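Local coordinates for bifunctional protein PutA (Bdellovibrio bacteriovorus, PDB 5UR2), which catalyses both steps of proline oxidation to glutamate, joining a flavin-dependent proline dehydrogenase to an NAD+-dependent L-glutamate gamma-semialdehyde dehydrogenase in one chain, at the interface of chains A and B. Numbering follows the deposited sequence. Chains: chain A/B, Bifunctional protein PutA.

Contact 1: the interface of chains A and B. Residues chain A 615, 627, 629, 967; chain B 942, 954, 958-959.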
loop_
_atom_site.group_PDB
_atom_site.type_symbol
_atom_site.label_atom_id
_atom_site.label_comp_id
_atom_site.label_asym_id
_atom_site.label_seq_id
_atom_site.Cartn_x
_atom_site.Cartn_y
_atom_site.Cartn_z
ATOM N N LEU A 615 10.443 -0.165 4.643
ATOM C CA LEU A 615 9.366 0.616 5.251
ATOM C C LEU A 615 9.551 0.622 6.766
ATOM O O LEU A 615 9.436 -0.418 7.420
ATOM C CB LEU A 615 7.993 0.069 4.862
ATOM C CG LEU A 615 6.827 0.744 5.587
ATOM C CD1 LEU A 615 6.685 2.227 5.173
ATOM C CD2 LEU A 615 5.549 -0.005 5.292
ATOM N N TYR A 627 9.887 -3.169 7.458
ATOM C CA TYR A 627 9.115 -4.114 6.673
ATOM C C TYR A 627 9.665 -4.106 5.250
ATOM O O TYR A 627 9.780 -3.033 4.636
ATOM C CB TYR A 627 7.646 -3.687 6.706
ATOM C CG TYR A 627 6.621 -4.671 6.188
ATOM C CD1 TYR A 627 6.121 -5.679 7.010
ATOM C CD2 TYR A 627 6.099 -4.544 4.900
ATOM C CE1 TYR A 627 5.150 -6.571 6.552
ATOM C CE2 TYR A 627 5.131 -5.424 4.432
ATOM C CZ TYR A 627 4.663 -6.435 5.267
ATOM O OH TYR A 627 3.707 -7.296 4.816
ATOM N N TYR A 629 10.502 -6.690 1.410
ATOM C CA TYR A 629 10.074 -7.809 0.590
ATOM C C TYR A 629 11.277 -8.627 0.140
ATOM O O TYR A 629 12.341 -8.075 -0.157
ATOM C CB TYR A 629 9.267 -7.335 -0.617
ATOM C CG TYR A 629 7.960 -6.739 -0.184
ATOM C CD1 TYR A 629 6.888 -7.556 0.136
ATOM C CD2 TYR A 629 7.807 -5.371 -0.061
ATOM C CE1 TYR A 629 5.689 -7.039 0.545
ATOM C CE2 TYR A 629 6.600 -4.828 0.351
ATOM C CZ TYR A 629 5.549 -5.674 0.655
ATOM O OH TYR A 629 4.352 -5.160 1.077
ATOM N N PRO A 967 6.880 -11.013 2.366
ATOM C CA PRO A 967 7.192 -9.918 3.285
ATOM C C PRO A 967 8.086 -10.417 4.409
ATOM O O PRO A 967 8.060 -11.596 4.776
ATOM C CB PRO A 967 5.816 -9.513 3.822
ATOM C CG PRO A 967 5.081 -10.834 3.845
ATOM C CD PRO A 967 5.551 -11.591 2.630
ATOM N N PRO B 942 5.577 -6.944 12.300
ATOM C CA PRO B 942 4.610 -7.776 11.572
ATOM C C PRO B 942 5.143 -9.196 11.439
ATOM O O PRO B 942 6.299 -9.414 11.062
ATOM C CB PRO B 942 4.493 -7.069 10.218
ATOM C CG PRO B 942 4.818 -5.636 10.530
ATOM C CD PRO B 942 5.955 -5.743 11.527
ATOM N N LYS B 954 1.114 -12.539 7.372
ATOM C CA LYS B 954 2.021 -11.574 7.978
ATOM C C LYS B 954 1.163 -10.658 8.864
ATOM O O LYS B 954 0.797 -9.553 8.459
ATOM C CB LYS B 954 2.777 -10.819 6.893
ATOM C CG LYS B 954 3.994 -10.082 7.391
ATOM C CD LYS B 954 4.975 -11.024 8.068
ATOM C CE LYS B 954 6.398 -10.452 8.021
ATOM N NZ LYS B 954 7.295 -11.204 8.973
ATOM N N PRO B 958 0.972 -4.200 7.092
ATOM C CA PRO B 958 0.129 -3.512 6.106
ATOM C C PRO B 958 -0.347 -4.371 4.932
ATOM O O PRO B 958 -1.064 -3.846 4.073
ATOM C CB PRO B 958 1.054 -2.381 5.616
ATOM C CG PRO B 958 2.444 -2.973 5.745
ATOM C CD PRO B 958 2.395 -3.855 6.965
ATOM N N ASP B 959 0.001 -5.662 4.850
ATOM C CA ASP B 959 -0.550 -6.530 3.807
ATOM C C ASP B 959 -1.623 -7.470 4.334
ATOM O O ASP B 959 -2.299 -8.121 3.532
ATOM C CB ASP B 959 0.560 -7.370 3.126
ATOM C CG ASP B 959 1.590 -6.506 2.387
ATOM O OD1 ASP B 959 1.210 -5.442 1.836
ATOM O OD2 ASP B 959 2.792 -6.864 2.403
HETATM O O HOH W 1 1.364 -7.531 6.563
#

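Contact 2: the interface of chains A and B. Residues chain A 632, 740-742, 966; chain B 945, 951-952.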
loop_
_atom_site.group_PDB
_atom_site.type_symbol
_atom_site.label_atom_id
_atom_site.label_comp_id
_atom_site.label_asym_id
_atom_site.label_seq_id
_atom_site.Cartn_x
_atom_site.Cartn_y
_atom_site.Cartn_z
ATOM N N ARG A 632 11.034 -15.233 -3.806
ATOM C CA ARG A 632 10.603 -16.577 -3.405
ATOM C C ARG A 632 11.439 -17.707 -3.987
ATOM O O ARG A 632 11.720 -18.667 -3.281
ATOM C CB ARG A 632 9.133 -16.835 -3.799
ATOM C CG ARG A 632 8.147 -15.799 -3.281
ATOM C CD ARG A 632 6.671 -16.252 -3.359
ATOM N NE ARG A 632 6.350 -17.131 -2.249
ATOM C CZ ARG A 632 6.000 -18.403 -2.359
ATOM N NH1 ARG A 632 5.890 -18.972 -3.553
ATOM N NH2 ARG A 632 5.735 -19.100 -1.262
ATOM N N VAL A 740 5.828 -23.788 0.624
ATOM C CA VAL A 740 4.468 -23.884 0.136
ATOM C C VAL A 740 4.391 -23.191 -1.214
ATOM O O VAL A 740 4.843 -22.050 -1.372
ATOM C CB VAL A 740 3.487 -23.272 1.147
ATOM C CG1 VAL A 740 2.069 -23.415 0.645
ATOM C CG2 VAL A 740 3.656 -23.977 2.492
ATOM N N LYS A 741 3.822 -23.876 -2.188
ATOM C CA LYS A 741 3.688 -23.303 -3.508
ATOM C C LYS A 741 2.550 -22.294 -3.520
ATOM O O LYS A 741 1.528 -22.477 -2.852
ATOM C CB LYS A 741 3.454 -24.410 -4.528
ATOM C CG LYS A 741 4.710 -25.174 -4.852
ATOM C CD LYS A 741 4.408 -26.375 -5.727
ATOM C CE LYS A 741 5.656 -27.227 -5.970
ATOM N NZ LYS A 741 5.344 -28.486 -6.748
ATOM N N ARG A 742 2.757 -21.204 -4.248
ATOM C CA ARG A 742 1.742 -20.188 -4.478
ATOM C C ARG A 742 1.312 -20.217 -5.941
ATOM O O ARG A 742 2.156 -20.241 -6.843
ATOM C CB ARG A 742 2.259 -18.794 -4.115
ATOM C CG ARG A 742 1.306 -17.679 -4.541
ATOM C CD ARG A 742 1.736 -16.322 -3.989
ATOM N NE ARG A 742 1.604 -16.251 -2.537
ATOM C CZ ARG A 742 2.400 -15.532 -1.751
ATOM N NH1 ARG A 742 3.394 -14.831 -2.286
ATOM N NH2 ARG A 742 2.206 -15.515 -0.434
ATOM N N GLU A 966 7.860 -12.467 -0.694
ATOM C CA GLU A 966 7.524 -12.711 0.712
ATOM C C GLU A 966 7.788 -11.440 1.498
ATOM O O GLU A 966 8.857 -10.840 1.330
ATOM C CB GLU A 966 8.377 -13.851 1.326
ATOM C CG GLU A 966 8.096 -15.245 0.848
ATOM C CD GLU A 966 6.746 -15.763 1.282
ATOM O OE1 GLU A 966 6.283 -15.410 2.395
ATOM O OE2 GLU A 966 6.153 -16.547 0.514
ATOM N N GLY B 945 6.259 -15.971 8.426
ATOM C CA GLY B 945 7.450 -16.443 7.745
ATOM C C GLY B 945 7.197 -17.352 6.561
ATOM O O GLY B 945 6.061 -17.492 6.097
ATOM N N ILE B 951 2.151 -19.514 4.739
ATOM C CA ILE B 951 1.931 -18.798 3.489
ATOM C C ILE B 951 0.795 -17.800 3.702
ATOM O O ILE B 951 -0.219 -18.123 4.329
ATOM C CB ILE B 951 1.639 -19.752 2.313
ATOM C CG1 ILE B 951 1.486 -18.943 1.012
ATOM C CG2 ILE B 951 0.413 -20.604 2.600
ATOM C CD1 ILE B 951 2.113 -19.575 -0.223
ATOM N N GLY B 952 0.991 -16.565 3.219
ATOM C CA GLY B 952 -0.039 -15.541 3.229
ATOM C C GLY B 952 -0.368 -14.925 4.578
ATOM O O GLY B 952 -1.361 -14.192 4.677
HETATM O O HOH W 2 4.252 -16.814 3.589
#

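Contact 3: the interface of chains A and B. Residues chain A 942, 954, 958-959; chain B 627, 629, 962, 967.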
loop_
_atom_site.group_PDB
_atom_site.type_symbol
_atom_site.label_atom_id
_atom_site.label_comp_id
_atom_site.label_asym_id
_atom_site.label_seq_id
_atom_site.Cartn_x
_atom_site.Cartn_y
_atom_site.Cartn_z
ATOM N N PRO A 942 -6.585 -2.179 -13.501
ATOM C CA PRO A 942 -5.966 -3.422 -13.017
ATOM C C PRO A 942 -6.918 -4.604 -13.165
ATOM O O PRO A 942 -8.098 -4.532 -12.803
ATOM C CB PRO A 942 -5.653 -3.111 -11.552
ATOM C CG PRO A 942 -5.444 -1.602 -11.550
ATOM C CD PRO A 942 -6.512 -1.104 -12.489
ATOM N N LYS A 954 -4.319 -9.757 -10.015
ATOM C CA LYS A 954 -4.848 -8.440 -10.345
ATOM C C LYS A 954 -3.729 -7.686 -11.051
ATOM O O LYS A 954 -3.055 -6.852 -10.438
ATOM C CB LYS A 954 -5.345 -7.706 -9.087
ATOM C CG LYS A 954 -6.230 -6.483 -9.392
ATOM C CD LYS A 954 -7.430 -6.888 -10.246
ATOM C CE LYS A 954 -8.605 -5.941 -10.029
ATOM N NZ LYS A 954 -9.603 -6.114 -11.132
ATOM N N PRO A 958 -1.471 -2.200 -8.076
ATOM C CA PRO A 958 -0.454 -2.046 -7.026
ATOM C C PRO A 958 -0.321 -3.232 -6.084
ATOM O O PRO A 958 0.524 -3.178 -5.184
ATOM C CB PRO A 958 -0.933 -0.801 -6.257
ATOM C CG PRO A 958 -2.421 -0.823 -6.417
ATOM C CD PRO A 958 -2.668 -1.387 -7.816
ATOM N N ASP A 959 -1.095 -4.307 -6.253
ATOM C CA ASP A 959 -0.907 -5.481 -5.416
ATOM C C ASP A 959 -0.187 -6.620 -6.130
ATOM O O ASP A 959 0.260 -7.559 -5.458
ATOM C CB ASP A 959 -2.260 -5.994 -4.895
ATOM C CG ASP A 959 -2.948 -4.997 -3.969
ATOM O OD1 ASP A 959 -2.230 -4.270 -3.239
ATOM O OD2 ASP A 959 -4.203 -4.941 -3.982
ATOM N N TYR B 627 -9.548 1.803 -7.854
ATOM C CA TYR B 627 -9.149 0.517 -7.307
ATOM C C TYR B 627 -9.711 0.418 -5.894
ATOM O O TYR B 627 -9.527 1.338 -5.081
ATOM C CB TYR B 627 -7.620 0.406 -7.325
ATOM C CG TYR B 627 -6.998 -0.952 -7.054
ATOM C CD1 TYR B 627 -6.869 -1.897 -8.075
ATOM C CD2 TYR B 627 -6.462 -1.260 -5.810
ATOM C CE1 TYR B 627 -6.268 -3.116 -7.847
ATOM C CE2 TYR B 627 -5.855 -2.483 -5.572
ATOM C CZ TYR B 627 -5.755 -3.401 -6.596
ATOM O OH TYR B 627 -5.150 -4.616 -6.375
ATOM N N TYR B 629 -11.464 -2.501 -2.642
ATOM C CA TYR B 629 -11.464 -3.839 -2.068
ATOM C C TYR B 629 -12.892 -4.264 -1.739
ATOM O O TYR B 629 -13.719 -3.437 -1.333
ATOM C CB TYR B 629 -10.583 -3.915 -0.814
ATOM C CG TYR B 629 -9.139 -3.731 -1.179
ATOM C CD1 TYR B 629 -8.379 -4.796 -1.648
ATOM C CD2 TYR B 629 -8.556 -2.477 -1.127
ATOM C CE1 TYR B 629 -7.052 -4.615 -2.024
ATOM C CE2 TYR B 629 -7.241 -2.285 -1.502
ATOM C CZ TYR B 629 -6.499 -3.351 -1.942
ATOM O OH TYR B 629 -5.199 -3.135 -2.303
ATOM N N LYS B 962 -5.733 -7.303 3.555
ATOM C CA LYS B 962 -6.087 -7.540 2.154
ATOM C C LYS B 962 -6.263 -9.019 1.820
ATOM O O LYS B 962 -6.969 -9.349 0.854
ATOM C CB LYS B 962 -5.020 -6.935 1.237
ATOM C CG LYS B 962 -4.929 -5.399 1.320
ATOM C CD LYS B 962 -3.752 -4.905 0.501
ATOM C CE LYS B 962 -3.644 -3.410 0.538
ATOM N NZ LYS B 962 -2.604 -2.920 -0.401
ATOM N N PRO B 967 -9.345 -7.531 -4.570
ATOM C CA PRO B 967 -9.199 -6.241 -5.250
ATOM C C PRO B 967 -10.190 -6.145 -6.394
ATOM O O PRO B 967 -10.532 -7.149 -7.027
ATOM C CB PRO B 967 -7.764 -6.290 -5.784
ATOM C CG PRO B 967 -7.579 -7.792 -6.105
ATOM C CD PRO B 967 -8.338 -8.525 -5.017
HETATM O O HOH W 3 -3.039 -5.196 -8.323
#

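Contact 1: the interface of chains A and B
A:Tyr627 reaches chain B with its ring and its hydroxyl. The phenol OH donates to B:Asp959 OD2, a carboxylate oxygen, at 2.6 Å. It comes from above the carboxylate plane, about 49° out of it. A:Tyr629 OH donates to the same B:Asp959 OD2 at 2.7 Å, on its syn lone pair. Two phenols thus grip one oxygen from different directions, which should favour a charged carboxylate. The ring of A:Tyr627 is packed as well. B:Pro958 CD sits over the centre of one face, 3.9 Å from the centroid. B:Pro942 CG lies 3.8 Å from A:Tyr627 CD1, above the ring plane on the side of B:Pro958. B:Lys954 runs past the ring in the opposite direction, its CG 3.8 Å from A:Pro967 CG. A second shell probably helps to position these groups. With CG anti to the backbone N (chi1 -164°) and a bend at chi2, B:Lys954 turns its amine NZ back to its own chain, where it donates to B:Pro942 O at 2.9 Å. Water 1 joins A:Tyr627 OH to B:Lys954 O and to the backbone N of B:Asp959. Chain A contributes strands 615-616, 623-631 and 965-973; chain B contributes loop residues near the C-terminal end of its aldehyde dehydrogenase region.

Contact 2: the interface of chains A and B
B:Ile951 points its longer branch at A:Arg632, A:Val740 and A:Arg742, with CG1 anti to the backbone N (chi1 -177°). CG2 of B:Ile951 then lies between the backbone N and the carbonyl carbon, and meets A:Val740 CG1 at 3.8 Å. On the other side, A:Arg742 bends at chi3 (-68°), which brings its guanidinium NH2 to 3.8 Å from B:Ile951 CG1. The isoleucine side chain is therefore held between a valine methyl and an arginine. Its terminal methyl CD1 also packs against A:Arg742 CB and lies 3.8 Å from A:Arg632 NH2, where the two side chains cross at about a right angle. A:Arg632 is itself fixed within chain A. Its NE and NH2 both bond A:Glu966 OE2 in the guanidinium plane, a side-on salt bridge to one carboxylate oxygen. The other oxygen, A:Glu966 OE1, bonds water 2 at 2.7 Å. That water continues to B:Gly945 O and, weakly, to B:Gly952 N. B:Ile951 thus packs against a valine and two arginines, beside a salt bridge within chain A. A:Arg742 begins strand 742-746, which ends at the predicted catalytic A:Glu746. A:Arg632 NH2 also donates to A:Val740 O at 3.1 Å, in a nearly straight bond (176° at H).

Contact 3: the interface of chains A and B
A:Asp959 OD1 forms a salt bridge with B:Lys962 NZ at 3.2 Å. The amine arrives on the syn side of the carboxylate, about 21° out of its plane. B:Lys962 lies in the 3-10 helix 961-964 and its chain is extended beyond CG, which carries the amine across to the aspartate. The same NZ is near B:Tyr629 OH, but that bond is weak. With CG beside its backbone N (chi1 -65°), A:Asp959 directs OD2 to the hydroxyls of B:Tyr627 and B:Tyr629 and OD1 to the lysine. The carboxylate is held at both oxygens. The lysine places a probable positive charge beside OD1, while the two phenols bond OD2. The tightly packed part lies around the B:Tyr627 ring. A:Pro958 covers one face, while A:Lys954 CG comes within 3.7 Å of B:Tyr627 CE1. A:Lys954 CB packs on B:Pro967 CG, also at 3.7 Å. By contrast, part of the polar side is linked through a water and not by direct contact. Water 3 joins A:Lys954 O, the backbone N of A:Asp959 and B:Tyr627 OH, with A:Asp959 N 3.0 Å from the water. Together these groups clamp a loop of one subunit to strands 623-631 and 965-973 of the other, and so help hold the PutA dimer together.

Contact 1 and contact 3 are two-fold copies of one arrangement with the chains exchanged, and their C-alpha centres are about 16 Å apart. Contact 2 lies about 13 Å from contact 1 and 19 Å from contact 3. Strands 623-631 and 965-973 serve contacts 1 and 3, and strand 965-973 also supplies the glutamate of contact 2. The partner residues all come from segment 942-959, which is mostly loop but includes strand 950-951. Each chain thus gives and receives the same segment, a reciprocal grip that suits a stable dimer.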